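PDB 5ZRU: alpha-1,3-glucanase from Bacillus circulans, which hydrolyses alpha-1,3-glucan, the chain described here being the catalytic unit of a longer glycoside hydrolase family 87 enzyme. Local coordinates for residues V514-I520 / T552-T558; F453-I459 / F489-I495; G431-M436 / R472-L477. All blocks are in the same frame, centred on the assembly; numbering follows the deposited sequence.

Contact 1 (V514-I520 / T552-T558); sequences VFNNINI and TFNNLTT. With CA (calcium ion), chain K.
Residues 514-520 and 552-558 run parallel and in exact register, Val-514 with Thr-552 onward, CA atoms 4.7-4.9 Å apart. Both backbones are extended except at Asn-517 and Asn-555, whose left-handed conformation (phi/psi near 57/54 and 57/63) turns each chain through a corner. Leading into it, Phe-515 N donates to Thr-552 O (2.8 Å), Asn-554 N to Phe-515 O (2.9 Å) and Asn-517 N to Asn-554 O (2.9 Å). After it, Thr-557 N reaches Ile-518 O and Ile-520 N reaches Thr-557 O, both at 2.9 Å. At the corner Ile-518 N bonds Asn-555 O weakly (3.3 Å), and a water bridges Ile-518 N (3.3 Å) and Asn-554 O (2.9 Å). Such stacked coils define a parallel beta-helix. Asparagine tolerates the left-handed corner, and Asn-555 ND2 donates to Asn-517 OD1 (3.0 Å) while Asn-555 OD1 binds calcium (2.2 Å). In the extended pair just before, Asn-554 ND2 donates to Asn-516 OD1 (2.8 Å) and Asn-554 OD1 accepts from Gln-578. Thr-557 OG1 gives a very short bond to Asn-519 OD1 (2.4 Å) and accepts from a water (2.9 Å); Asp-493 accepts from Asn-519 ND2. Inside, Phe-515 and Phe-553, both m, form an offset stack, centroids 4.5 Å apart.

Contact 2 (F453-I459 / F489-I495); sequences FSDTTII and FTNIDII
This is a coil-to-coil contact in the wall of the parallel beta-helix: strands 451-459 and 487-495 run parallel, segments 456-459 and 492-495 having axes 4.7 Å apart and N-to-C directions 9° apart. Residues pair from Phe-453 with Phe-489 to Ile-459 with Ile-495. Asp-455 and Asn-491 take left-handed angles (phi/psi near 55/54 and 61/62) and turn the corner. Around it Thr-490 N bonds Phe-453 O (2.8 Å), Asp-455 N bonds Thr-490 O (2.9 Å) and Thr-456 N bonds Asn-491 O (3.0 Å); beyond come Asp-493 N to Thr-456 O (2.9 Å), Ile-458 N to Asp-493 O (2.7 Å) and Ile-495 N to Ile-458 O (2.8 Å). A water joins Asp-455 OD2 (2.6 Å) to Asn-491 ND2 (2.9 Å). Phe-453 and Phe-489, both m, lie nearly parallel but slid apart (Phe-453 CD1 to Phe-489 CE2 3.3 Å). Beta-branched isoleucines suit the extended chain, Ile-458 CD1 meeting Ile-492 CG2 at 3.9 Å. The phenylalanine face is thus mostly apolar, Thr-456 OG1 being satisfied by Ser-454 O (2.8 Å); the other mixes the Ile-459/Ile-495 pair with Thr-457 and Asp-493, which meet Arg-12, from near the N-terminus, by a hydrogen bond and a salt bridge respectively.

Contact 3 (G431-M436 / R472-L477); sequences GSAIRM and RGAIDL
Asp-476 (chi1 t) folds its carboxylate back over its own segment, OD1 forming a salt bridge with Arg-472 NH1 (2.9 Å) and OD2 accepting from Gly-473 N (2.8 Å). Arg-472 also pairs with Glu-478 and Asp-466. Between the segments, Ser-432 OG (chi1 m) donates to Gly-473 O at 2.8 Å. A CB on Gly-473 would approach Ile-475 O to 2.4 Å, so glycine suits this place. Ala-433 and Ala-474 have helical angles (phi/psi near -70/-41 and -55/-40) that bend the chains; there Ala-474 O accepts from Ile-434 N (3.2 Å) and weakly from Ala-433 N (2.8 Å). Parallel pairing follows: Ile-434, Arg-435 and Met-436 lie opposite Ile-475, Asp-476 and Leu-477, with Asp-476 N bonding Ile-434 O (2.9 Å) and Met-436 N bonding Asp-476 O (3.0 Å). Apolar packing lines the reverse face, Ile-434 CB 4.4 Å from Ile-475 CG1 and Met-436 CG 4.0 Å from Leu-477 CD2. The guanidinium of Arg-435 extends to Asp-376 in a salt bridge, beside the calcium held by Asp-352 and Asp-375. Arg-435 and Asp-476 lie on the face turned from the apolar interior; such parallel, in-register coils are characteristic of the parallel beta-helix, here bordering a calcium site.

All three contacts belong to one end of the beta-helix of the catalytic unit, within its D2 part. Contacts 1 and 2 share a parallel sheet, their centres 10 Å apart: strand 487-495 lies between 451-459 and 513-523, and Phe-489 stacks on Phe-515. Contact 3 joins coils in a second parallel sheet, with its centre 12 Å from that of contact 2 and 16 Å from that of contact 1. Along the chain, segments of contacts 3 and 2 alternate (431-436, 453-459, 472-477, 489-495), so each coil supplies a strand to each of these sheets; contact 1 follows. The sheets meet inside, Ile-434 against Phe-453 and Ile-475 against Phe-489, giving the coils a continuous hydrophobic core.

Contact 1 (V514-I520 / T552-T558)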
loop_
_atom_site.group_PDB
_atom_site.type_symbol
_atom_site.label_atom_id
_atom_site.label_comp_id
_atom_site.label_asym_id
_atom_site.label_seq_id
_atom_site.Cartn_x
_atom_site.Cartn_y
_atom_site.Cartn_z
ATOM N N VAL A 514 -24.569 -10.523 2.901
ATOM C CA VAL A 514 -24.660 -11.263 4.157
ATOM C C VAL A 514 -23.421 -10.993 5.000
ATOM O O VAL A 514 -22.295 -11.040 4.490
ATOM C CB VAL A 514 -24.821 -12.775 3.913
ATOM C CG1 VAL A 514 -24.909 -13.517 5.253
ATOM C CG2 VAL A 514 -26.056 -13.045 3.055
ATOM N N PHE A 515 -23.633 -10.733 6.291
ATOM C CA PHE A 515 -22.574 -10.441 7.253
ATOM C C PHE A 515 -22.686 -11.440 8.398
ATOM O O PHE A 515 -23.620 -11.353 9.204
ATOM C CB PHE A 515 -22.712 -9.026 7.816
ATOM C CG PHE A 515 -22.352 -7.929 6.864
ATOM C CD1 PHE A 515 -23.270 -7.471 5.929
ATOM C CD2 PHE A 515 -21.108 -7.307 6.946
ATOM C CE1 PHE A 515 -22.943 -6.431 5.069
ATOM C CE2 PHE A 515 -20.777 -6.264 6.097
ATOM C CZ PHE A 515 -21.701 -5.833 5.146
ATOM N N ASN A 516 -21.731 -12.362 8.505
ATOM C CA ASN A 516 -21.777 -13.376 9.553
ATOM C C ASN A 516 -20.615 -13.192 10.523
ATOM O O ASN A 516 -19.487 -12.921 10.104
ATOM C CB ASN A 516 -21.741 -14.790 8.948
ATOM C CG ASN A 516 -22.970 -15.095 8.089
ATOM O OD1 ASN A 516 -24.052 -14.561 8.318
ATOM N ND2 ASN A 516 -22.794 -15.938 7.090
ATOM N N ASN A 517 -20.894 -13.329 11.823
ATOM C CA ASN A 517 -19.853 -13.307 12.860
ATOM C C ASN A 517 -19.041 -12.011 12.798
ATOM O O ASN A 517 -17.815 -12.028 12.700
ATOM C CB ASN A 517 -18.918 -14.523 12.748
ATOM C CG ASN A 517 -19.666 -15.842 12.547
ATOM O OD1 ASN A 517 -20.763 -16.041 13.071
ATOM N ND2 ASN A 517 -19.059 -16.754 11.790
ATOM N N ILE A 518 -19.741 -10.880 12.853
ATOM C CA ILE A 518 -19.121 -9.557 12.844
ATOM C C ILE A 518 -19.035 -9.050 14.278
ATOM O O ILE A 518 -20.024 -9.109 15.022
ATOM C CB ILE A 518 -19.925 -8.571 11.978
ATOM C CG1 ILE A 518 -20.259 -9.175 10.599
ATOM C CG2 ILE A 518 -19.188 -7.226 11.865
ATOM C CD1 ILE A 518 -19.073 -9.582 9.763
ATOM N N ASN A 519 -17.866 -8.538 14.669
ATOM C CA ASN A 519 -17.689 -7.888 15.966
ATOM C C ASN A 519 -17.328 -6.428 15.743
ATOM O O ASN A 519 -16.283 -6.127 15.155
ATOM C CB ASN A 519 -16.603 -8.574 16.798
ATOM C CG ASN A 519 -16.948 -10.011 17.120
ATOM O OD1 ASN A 519 -18.057 -10.308 17.571
ATOM N ND2 ASN A 519 -15.999 -10.916 16.882
ATOM N N ILE A 520 -18.175 -5.527 16.237
ATOM C CA ILE A 520 -17.979 -4.091 16.082
ATOM C C ILE A 520 -17.724 -3.515 17.463
ATOM O O ILE A 520 -18.628 -3.465 18.310
ATOM C CB ILE A 520 -19.185 -3.422 15.416
ATOM C CG1 ILE A 520 -19.443 -4.085 14.061
ATOM C CG2 ILE A 520 -18.937 -1.921 15.275
ATOM C CD1 ILE A 520 -20.736 -3.612 13.318
ATOM N N THR A 552 -28.319 -8.854 5.551
ATOM C CA THR A 552 -28.620 -9.794 6.623
ATOM C C THR A 552 -27.382 -9.988 7.483
ATOM O O THR A 552 -26.298 -10.276 6.961
ATOM C CB THR A 552 -29.084 -11.142 6.061
ATOM O OG1 THR A 552 -30.275 -10.947 5.293
ATOM C CG2 THR A 552 -29.366 -12.126 7.196
ATOM N N PHE A 553 -27.544 -9.810 8.789
ATOM C CA PHE A 553 -26.495 -10.047 9.768
ATOM C C PHE A 553 -26.872 -11.263 10.604
ATOM O O PHE A 553 -28.001 -11.348 11.103
ATOM C CB PHE A 553 -26.305 -8.831 10.676
ATOM C CG PHE A 553 -25.592 -7.678 10.017
ATOM C CD1 PHE A 553 -26.222 -6.918 9.045
ATOM C CD2 PHE A 553 -24.297 -7.354 10.384
ATOM C CE1 PHE A 553 -25.569 -5.852 8.433
ATOM C CE2 PHE A 553 -23.632 -6.285 9.780
ATOM C CZ PHE A 553 -24.269 -5.535 8.809
ATOM N N ASN A 554 -25.938 -12.202 10.737
ATOM C CA ASN A 554 -26.056 -13.325 11.658
ATOM C C ASN A 554 -24.917 -13.233 12.660
ATOM O O ASN A 554 -23.760 -13.080 12.264
ATOM C CB ASN A 554 -25.992 -14.666 10.917
ATOM C CG ASN A 554 -27.114 -14.832 9.904
ATOM O OD1 ASN A 554 -28.246 -15.127 10.274
ATOM N ND2 ASN A 554 -26.803 -14.645 8.622
ATOM N N ASN A 555 -25.241 -13.320 13.950
ATOM C CA ASN A 555 -24.235 -13.286 15.015
ATOM C C ASN A 555 -23.400 -12.004 14.942
ATOM O O ASN A 555 -22.185 -12.020 14.730
ATOM C CB ASN A 555 -23.326 -14.524 14.968
ATOM C CG ASN A 555 -22.358 -14.567 16.127
ATOM O OD1 ASN A 555 -22.671 -14.072 17.205
ATOM N ND2 ASN A 555 -21.170 -15.142 15.913
ATOM N N LEU A 556 -24.081 -10.882 15.122
ATOM C CA LEU A 556 -23.441 -9.581 15.223
ATOM C C LEU A 556 -23.249 -9.240 16.694
ATOM O O LEU A 556 -24.177 -9.407 17.496
ATOM C CB LEU A 556 -24.303 -8.513 14.544
ATOM C CG LEU A 556 -23.882 -7.062 14.790
ATOM C CD1 LEU A 556 -22.528 -6.781 14.143
ATOM C CD2 LEU A 556 -24.952 -6.112 14.264
ATOM N N THR A 557 -22.052 -8.781 17.064
ATOM C CA THR A 557 -21.851 -8.215 18.390
ATOM C C THR A 557 -21.418 -6.761 18.271
ATOM O O THR A 557 -20.682 -6.401 17.347
ATOM C CB THR A 557 -20.813 -8.979 19.222
ATOM O OG1 THR A 557 -19.493 -8.708 18.718
ATOM C CG2 THR A 557 -21.091 -10.476 19.199
ATOM N N THR A 558 -21.874 -5.926 19.209
ATOM C CA THR A 558 -21.481 -4.524 19.236
ATOM C C THR A 558 -21.022 -4.132 20.630
ATOM O O THR A 558 -21.335 -4.792 21.629
ATOM C CB THR A 558 -22.613 -3.574 18.801
ATOM O OG1 THR A 558 -23.737 -3.708 19.683
ATOM C CG2 THR A 558 -23.037 -3.876 17.380
HETATM CA CA CA K . -21.560 -14.209 19.054
HETATM O O HOH W 1 -22.838 -10.381 11.922
HETATM O O HOH W 2 -19.766 -11.994 16.150
HETATM O O HOH W 3 -18.402 -6.194 19.794
#

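Contact 2 (F453-I459 / F489-I495)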
loop_
_atom_site.group_PDB
_atom_site.type_symbol
_atom_site.label_atom_id
_atom_site.label_comp_id
_atom_site.label_asym_id
_atom_site.label_seq_id
_atom_site.Cartn_x
_atom_site.Cartn_y
_atom_site.Cartn_z
ATOM N N PHE A 453 -15.411 -11.718 1.830
ATOM C CA PHE A 453 -14.437 -11.135 2.749
ATOM C C PHE A 453 -14.497 -11.930 4.043
ATOM O O PHE A 453 -15.588 -12.164 4.572
ATOM C CB PHE A 453 -14.740 -9.663 3.054
ATOM C CG PHE A 453 -14.676 -8.757 1.852
ATOM C CD1 PHE A 453 -15.785 -8.569 1.039
ATOM C CD2 PHE A 453 -13.503 -8.081 1.549
ATOM C CE1 PHE A 453 -15.729 -7.727 -0.055
ATOM C CE2 PHE A 453 -13.436 -7.238 0.449
ATOM C CZ PHE A 453 -14.553 -7.057 -0.354
ATOM N N SER A 454 -13.346 -12.347 4.565
ATOM C CA SER A 454 -13.420 -13.121 5.795
ATOM C C SER A 454 -12.159 -12.958 6.619
ATOM O O SER A 454 -11.104 -12.551 6.119
ATOM C CB SER A 454 -13.647 -14.614 5.525
ATOM O OG SER A 454 -12.418 -15.241 5.191
ATOM N N ASP A 455 -12.302 -13.290 7.901
ATOM C CA ASP A 455 -11.186 -13.503 8.810
ATOM C C ASP A 455 -10.268 -12.291 8.840
ATOM O O ASP A 455 -9.064 -12.388 8.618
ATOM C CB ASP A 455 -10.433 -14.779 8.422
ATOM C CG ASP A 455 -11.285 -16.015 8.607
ATOM O OD1 ASP A 455 -11.420 -16.461 9.766
ATOM O OD2 ASP A 455 -11.847 -16.515 7.606
ATOM N N THR A 456 -10.848 -11.127 9.102
ATOM C CA THR A 456 -10.112 -9.890 8.882
ATOM C C THR A 456 -10.333 -8.949 10.052
ATOM O O THR A 456 -11.448 -8.840 10.567
ATOM C CB THR A 456 -10.534 -9.239 7.556
ATOM O OG1 THR A 456 -10.040 -10.032 6.465
ATOM C CG2 THR A 456 -9.987 -7.807 7.424
ATOM N N THR A 457 -9.258 -8.296 10.484
ATOM C CA THR A 457 -9.289 -7.317 11.562
ATOM C C THR A 457 -9.063 -5.930 10.983
ATOM O O THR A 457 -8.131 -5.724 10.198
ATOM C CB THR A 457 -8.226 -7.633 12.614
ATOM O OG1 THR A 457 -8.532 -8.899 13.200
ATOM C CG2 THR A 457 -8.192 -6.561 13.713
ATOM N N ILE A 458 -9.931 -4.996 11.364
ATOM C CA ILE A 458 -9.936 -3.627 10.864
ATOM C C ILE A 458 -9.817 -2.715 12.069
ATOM O O ILE A 458 -10.554 -2.890 13.047
ATOM C CB ILE A 458 -11.229 -3.322 10.083
ATOM C CG1 ILE A 458 -11.289 -4.144 8.796
ATOM C CG2 ILE A 458 -11.364 -1.820 9.846
ATOM C CD1 ILE A 458 -12.697 -4.211 8.172
ATOM N N ILE A 459 -8.899 -1.748 12.012
ATOM C CA ILE A 459 -8.586 -0.919 13.174
ATOM C C ILE A 459 -8.469 0.541 12.747
ATOM O O ILE A 459 -7.754 0.856 11.789
ATOM C CB ILE A 459 -7.283 -1.374 13.869
ATOM C CG1 ILE A 459 -7.369 -2.842 14.288
ATOM C CG2 ILE A 459 -6.982 -0.498 15.100
ATOM C CD1 ILE A 459 -6.078 -3.377 14.924
ATOM N N PHE A 489 -19.540 -11.335 4.120
ATOM C CA PHE A 489 -18.500 -10.953 5.069
ATOM C C PHE A 489 -18.605 -11.894 6.257
ATOM O O PHE A 489 -19.679 -12.006 6.859
ATOM C CB PHE A 489 -18.667 -9.508 5.550
ATOM C CG PHE A 489 -18.609 -8.489 4.462
ATOM C CD1 PHE A 489 -19.693 -8.276 3.631
ATOM C CD2 PHE A 489 -17.468 -7.724 4.287
ATOM C CE1 PHE A 489 -19.646 -7.324 2.640
ATOM C CE2 PHE A 489 -17.408 -6.779 3.284
ATOM C CZ PHE A 489 -18.500 -6.577 2.461
ATOM N N THR A 490 -17.510 -12.572 6.599
ATOM C CA THR A 490 -17.565 -13.541 7.690
ATOM C C THR A 490 -16.341 -13.402 8.586
ATOM O O THR A 490 -15.214 -13.342 8.091
ATOM C CB THR A 490 -17.669 -14.968 7.133
ATOM O OG1 THR A 490 -18.811 -15.042 6.270
ATOM C CG2 THR A 490 -17.830 -15.971 8.275
ATOM N N ASN A 491 -16.556 -13.368 9.902
ATOM C CA ASN A 491 -15.458 -13.292 10.868
ATOM C C ASN A 491 -14.644 -12.012 10.661
ATOM O O ASN A 491 -13.460 -12.039 10.327
ATOM C CB ASN A 491 -14.562 -14.533 10.773
ATOM C CG ASN A 491 -15.204 -15.765 11.386
ATOM O OD1 ASN A 491 -15.807 -15.694 12.463
ATOM N ND2 ASN A 491 -15.070 -16.900 10.709
ATOM N N ILE A 492 -15.308 -10.876 10.839
ATOM C CA ILE A 492 -14.662 -9.572 10.689
ATOM C C ILE A 492 -14.702 -8.875 12.035
ATOM O O ILE A 492 -15.775 -8.750 12.636
ATOM C CB ILE A 492 -15.347 -8.688 9.627
ATOM C CG1 ILE A 492 -15.655 -9.467 8.340
ATOM C CG2 ILE A 492 -14.512 -7.418 9.368
ATOM C CD1 ILE A 492 -14.451 -9.846 7.518
ATOM N N ASP A 493 -13.547 -8.390 12.489
ATOM C CA ASP A 493 -13.466 -7.574 13.694
ATOM C C ASP A 493 -13.195 -6.140 13.270
ATOM O O ASP A 493 -12.215 -5.879 12.564
ATOM C CB ASP A 493 -12.371 -8.082 14.628
ATOM C CG ASP A 493 -12.682 -9.462 15.172
ATOM O OD1 ASP A 493 -13.484 -9.557 16.121
ATOM O OD2 ASP A 493 -12.153 -10.447 14.622
ATOM N N ILE A 494 -14.070 -5.224 13.681
ATOM C CA ILE A 494 -13.997 -3.822 13.283
ATOM C C ILE A 494 -13.854 -2.999 14.555
ATOM O O ILE A 494 -14.817 -2.855 15.319
ATOM C CB ILE A 494 -15.227 -3.380 12.474
ATOM C CG1 ILE A 494 -15.663 -4.481 11.485
ATOM C CG2 ILE A 494 -14.916 -2.098 11.712
ATOM C CD1 ILE A 494 -16.886 -4.115 10.618
ATOM N N ILE A 495 -12.668 -2.424 14.762
ATOM C CA ILE A 495 -12.277 -1.851 16.045
ATOM C C ILE A 495 -12.028 -0.354 15.907
ATOM O O ILE A 495 -11.265 0.079 15.034
ATOM C CB ILE A 495 -11.025 -2.557 16.594
ATOM C CG1 ILE A 495 -11.318 -4.052 16.767
ATOM C CG2 ILE A 495 -10.543 -1.895 17.879
ATOM C CD1 ILE A 495 -10.078 -4.895 16.783
HETATM O O HOH W 4 -14.284 -17.284 7.977
#

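Contact 3 (G431-M436 / R472-L477)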
loop_
_atom_site.group_PDB
_atom_site.type_symbol
_atom_site.label_atom_id
_atom_site.label_comp_id
_atom_site.label_asym_id
_atom_site.label_seq_id
_atom_site.Cartn_x
_atom_site.Cartn_y
_atom_site.Cartn_z
ATOM N N GLY A 431 -10.825 7.338 4.173
ATOM C CA GLY A 431 -11.492 6.246 3.491
ATOM C C GLY A 431 -11.850 5.060 4.361
ATOM O O GLY A 431 -12.279 5.229 5.503
ATOM N N SER A 432 -11.651 3.856 3.834
ATOM C CA SER A 432 -12.263 2.646 4.367
ATOM C C SER A 432 -11.222 1.542 4.416
ATOM O O SER A 432 -10.240 1.569 3.677
ATOM C CB SER A 432 -13.438 2.187 3.489
ATOM O OG SER A 432 -14.355 3.248 3.271
ATOM N N ALA A 433 -11.445 0.555 5.288
ATOM C CA ALA A 433 -10.638 -0.656 5.187
ATOM C C ALA A 433 -11.002 -1.436 3.936
ATOM O O ALA A 433 -10.123 -1.949 3.235
ATOM C CB ALA A 433 -10.815 -1.541 6.419
ATOM N N ILE A 434 -12.298 -1.515 3.634
ATOM C CA ILE A 434 -12.834 -2.274 2.513
ATOM C C ILE A 434 -13.885 -1.414 1.825
ATOM O O ILE A 434 -14.751 -0.843 2.497
ATOM C CB ILE A 434 -13.481 -3.595 2.974
ATOM C CG1 ILE A 434 -12.437 -4.582 3.485
ATOM C CG2 ILE A 434 -14.300 -4.219 1.842
ATOM C CD1 ILE A 434 -13.060 -5.728 4.252
ATOM N N ARG A 435 -13.831 -1.340 0.491
ATOM C CA ARG A 435 -14.902 -0.676 -0.234
ATOM C C ARG A 435 -15.251 -1.463 -1.489
ATOM O O ARG A 435 -14.424 -2.184 -2.059
ATOM C CB ARG A 435 -14.556 0.785 -0.589
ATOM C CG ARG A 435 -13.643 0.978 -1.800
ATOM C CD ARG A 435 -13.462 2.466 -2.087
ATOM N NE ARG A 435 -12.508 2.696 -3.171
ATOM C CZ ARG A 435 -12.500 3.785 -3.933
ATOM N NH1 ARG A 435 -13.397 4.746 -3.733
ATOM N NH2 ARG A 435 -11.600 3.912 -4.902
ATOM N N MET A 436 -16.511 -1.344 -1.892
ATOM C CA MET A 436 -16.953 -1.784 -3.206
ATOM C C MET A 436 -17.800 -0.663 -3.781
ATOM O O MET A 436 -18.566 -0.038 -3.046
ATOM C CB MET A 436 -17.763 -3.077 -3.128
ATOM C CG MET A 436 -17.025 -4.241 -2.463
ATOM S SD MET A 436 -18.051 -5.730 -2.358
ATOM C CE MET A 436 -18.255 -6.162 -4.082
ATOM N N ARG A 472 -17.362 7.772 5.206
ATOM C CA ARG A 472 -17.239 6.441 4.625
ATOM C C ARG A 472 -17.149 5.428 5.759
ATOM O O ARG A 472 -16.545 5.708 6.800
ATOM C CB ARG A 472 -15.999 6.313 3.722
ATOM C CG ARG A 472 -16.054 7.178 2.456
ATOM C CD ARG A 472 -17.017 6.589 1.447
ATOM N NE ARG A 472 -17.246 7.501 0.324
ATOM C CZ ARG A 472 -18.098 7.257 -0.666
ATOM N NH1 ARG A 472 -18.782 6.117 -0.684
ATOM N NH2 ARG A 472 -18.253 8.138 -1.645
ATOM N N GLY A 473 -17.756 4.263 5.554
ATOM C CA GLY A 473 -17.693 3.224 6.557
ATOM C C GLY A 473 -16.312 2.603 6.633
ATOM O O GLY A 473 -15.505 2.704 5.710
ATOM N N ALA A 474 -16.012 1.987 7.776
ATOM C CA ALA A 474 -14.855 1.096 7.812
ATOM C C ALA A 474 -14.986 0.036 6.726
ATOM O O ALA A 474 -14.005 -0.323 6.061
ATOM C CB ALA A 474 -14.717 0.455 9.200
ATOM N N ILE A 475 -16.199 -0.471 6.535
ATOM C CA ILE A 475 -16.600 -1.201 5.334
ATOM C C ILE A 475 -17.614 -0.323 4.623
ATOM O O ILE A 475 -18.634 0.047 5.215
ATOM C CB ILE A 475 -17.208 -2.570 5.674
ATOM C CG1 ILE A 475 -16.191 -3.460 6.396
ATOM C CG2 ILE A 475 -17.747 -3.255 4.413
ATOM C CD1 ILE A 475 -16.772 -4.829 6.807
ATOM N N ASP A 476 -17.350 0.010 3.357
ATOM C CA ASP A 476 -18.179 0.972 2.635
ATOM C C ASP A 476 -18.652 0.367 1.325
ATOM O O ASP A 476 -17.838 -0.001 0.471
ATOM C CB ASP A 476 -17.423 2.282 2.383
ATOM C CG ASP A 476 -18.355 3.419 2.013
ATOM O OD1 ASP A 476 -18.667 3.585 0.808
ATOM O OD2 ASP A 476 -18.812 4.115 2.938
ATOM N N LEU A 477 -19.966 0.292 1.155
ATOM C CA LEU A 477 -20.565 -0.279 -0.036
ATOM C C LEU A 477 -21.423 0.782 -0.709
ATOM O O LEU A 477 -22.323 1.354 -0.085
ATOM C CB LEU A 477 -21.398 -1.516 0.310
ATOM C CG LEU A 477 -20.685 -2.572 1.174
ATOM C CD1 LEU A 477 -21.644 -3.705 1.533
ATOM C CD2 LEU A 477 -19.450 -3.131 0.455
HETATM O O HOH W 5 -17.695 2.445 -1.491
#